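Local coordinates for TubZ (Clostridium botulinum C phage, PDB 4XCQ), which is a phage-encoded member of the tubulin/FtsZ family of filament-forming cytoskeletal proteins, which bind guanine nucleotides, at residues A10-G15 against V92-T97. Sequence-based numbering, arbitrary orientation.
With GDP (guanosine-5'-diphosphate), chain B.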
# COMPACT_ATOMS: atom_id res chain seq x y z
N ALA A 10 2.40 5.37 8.33
CA ALA A 10 1.44 5.33 9.44
C ALA A 10 0.66 4.02 9.41
O ALA A 10 -0.47 3.97 8.94
CB ALA A 10 0.50 6.52 9.37
N PRO A 11 1.29 2.94 9.89
CA PRO A 11 0.56 1.67 10.02
C PRO A 11 -0.53 1.74 11.09
O PRO A 11 -0.28 2.18 12.22
CB PRO A 11 1.66 0.67 10.42
CG PRO A 11 2.73 1.51 11.02
CD PRO A 11 2.71 2.80 10.25
N ILE A 12 -1.73 1.34 10.71
CA ILE A 12 -2.86 1.32 11.63
C ILE A 12 -3.42 -0.10 11.75
O ILE A 12 -3.83 -0.70 10.75
CB ILE A 12 -3.97 2.30 11.18
CG1 ILE A 12 -3.39 3.70 10.98
CG2 ILE A 12 -5.12 2.31 12.17
CD1 ILE A 12 -4.42 4.74 10.56
N GLY A 13 -3.41 -0.65 12.96
CA GLY A 13 -3.88 -2.01 13.18
C GLY A 13 -2.78 -3.05 13.11
O GLY A 13 -1.65 -2.75 12.72
N GLN A 14 -3.13 -4.28 13.49
CA GLN A 14 -2.15 -5.36 13.60
C GLN A 14 -1.50 -5.70 12.26
O GLN A 14 -0.28 -5.78 12.17
CB GLN A 14 -2.81 -6.61 14.20
CG GLN A 14 -1.87 -7.80 14.35
CD GLN A 14 -2.49 -8.97 15.09
OE1 GLN A 14 -3.68 -8.96 15.43
NE2 GLN A 14 -1.69 -10.00 15.34
N GLY A 15 -2.32 -5.91 11.24
CA GLY A 15 -1.81 -6.29 9.93
C GLY A 15 -0.93 -5.23 9.28
O GLY A 15 0.13 -5.55 8.73
N VAL A 92 3.49 10.86 3.40
CA VAL A 92 2.88 10.08 4.47
C VAL A 92 2.12 8.90 3.88
O VAL A 92 1.10 9.09 3.20
CB VAL A 92 1.94 10.95 5.33
CG1 VAL A 92 1.32 10.11 6.44
CG2 VAL A 92 2.70 12.14 5.90
N ILE A 93 2.61 7.70 4.12
CA ILE A 93 1.95 6.50 3.61
C ILE A 93 1.24 5.75 4.74
O ILE A 93 1.85 5.32 5.71
CB ILE A 93 2.94 5.56 2.90
CG1 ILE A 93 3.72 6.35 1.83
CG2 ILE A 93 2.21 4.40 2.27
CD1 ILE A 93 4.77 5.53 1.09
N PHE A 94 -0.08 5.63 4.60
CA PHE A 94 -0.87 4.86 5.55
C PHE A 94 -0.90 3.39 5.14
O PHE A 94 -1.08 3.08 3.96
CB PHE A 94 -2.29 5.42 5.64
CG PHE A 94 -2.37 6.73 6.36
CD1 PHE A 94 -2.60 6.77 7.73
CD2 PHE A 94 -2.23 7.93 5.67
CE1 PHE A 94 -2.68 7.97 8.41
CE2 PHE A 94 -2.31 9.14 6.34
CZ PHE A 94 -2.53 9.16 7.71
N VAL A 95 -0.72 2.50 6.10
CA VAL A 95 -0.76 1.06 5.82
C VAL A 95 -1.77 0.36 6.71
O VAL A 95 -1.69 0.40 7.94
CB VAL A 95 0.62 0.40 6.01
CG1 VAL A 95 0.58 -1.02 5.48
CG2 VAL A 95 1.70 1.20 5.30
N ALA A 96 -2.74 -0.29 6.09
CA ALA A 96 -3.79 -0.95 6.84
C ALA A 96 -4.40 -2.12 6.09
O ALA A 96 -4.59 -2.07 4.87
CB ALA A 96 -4.87 0.05 7.22
N THR A 97 -4.70 -3.18 6.83
CA THR A 97 -5.55 -4.25 6.32
C THR A 97 -6.99 -3.75 6.31
O THR A 97 -7.36 -2.88 7.10
CB THR A 97 -5.43 -5.53 7.16
OG1 THR A 97 -5.76 -5.24 8.53
CG2 THR A 97 -4.00 -6.08 7.09
PB GDP B . -6.98 -4.78 12.72
O1B GDP B . -6.72 -3.82 11.58
O2B GDP B . -8.24 -4.38 13.45
O3B GDP B . -5.82 -4.78 13.69
O3A GDP B . -7.19 -6.25 12.14
PA GDP B . -6.07 -7.03 11.30
O1A GDP B . -5.53 -8.23 12.05
O2A GDP B . -4.95 -6.11 10.86
O5' GDP B . -6.97 -7.47 10.05
C5' GDP B . -7.46 -8.79 9.92
C4' GDP B . -7.67 -9.00 8.43
O4' GDP B . -6.56 -8.40 7.77
C3' GDP B . -7.68 -10.47 8.09
O3' GDP B . -8.96 -10.80 7.57
C2' GDP B . -6.60 -10.66 7.04
O2' GDP B . -7.23 -10.80 5.76
C1' GDP B . -5.81 -9.36 7.02
N9 GDP B . -4.47 -9.45 7.68
C8 GDP B . -4.28 -9.48 9.02
N7 GDP B . -2.96 -9.53 9.33
C5 GDP B . -2.28 -9.52 8.16
C6 GDP B . -0.85 -9.56 7.77
O6 GDP B . 0.04 -9.61 8.64
N1 GDP B . -0.55 -9.54 6.46
C2 GDP B . -1.51 -9.49 5.51
N2 GDP B . -1.12 -9.48 4.21
N3 GDP B . -2.84 -9.46 5.80
C4 GDP B . -3.28 -9.47 7.08
O HOH W 1 -4.21 -2.89 9.78
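G15 and T97 meet beside a phosphate, at the C-terminal ends of two neighbouring parallel strands of a Rossmann-like tubulin/FtsZ nucleotide-binding domain, where GDP sits. T97 CG2 lies 3.6 Å from G15 CA, on the side where a side chain at G15 would project, so the glycine lets the methyl come close. The same methyl also packs against the guanine, near N9 and C4. With chi1 at 57°, T97 OG1 sits between its backbone N and carbonyl carbon and reaches to 2.6 Å from GDP O2A, the oxygen that also accepts the G15 amide. One residue earlier, at the start of helix 14-26, Q14 N donates to GDP O3B at 2.7 Å.

Behind this site, strands 7-11 and 91-97 run parallel. A10 N donates to I93 O (2.7 Å), and I12 N approaches V95 O almost end-on to its carbonyl; V95 N, by contrast, reaches A10 O from above the carbonyl plane. On the face covered by helix 102-117, A10 CB comes obliquely to within 3.5 Å of F94 CD1, while I12 CD1 touches the ring edge. P11 and V95 instead point to helix 14-26. Past the last strand pairing, a water accepts from T97 N at 3.0 Å.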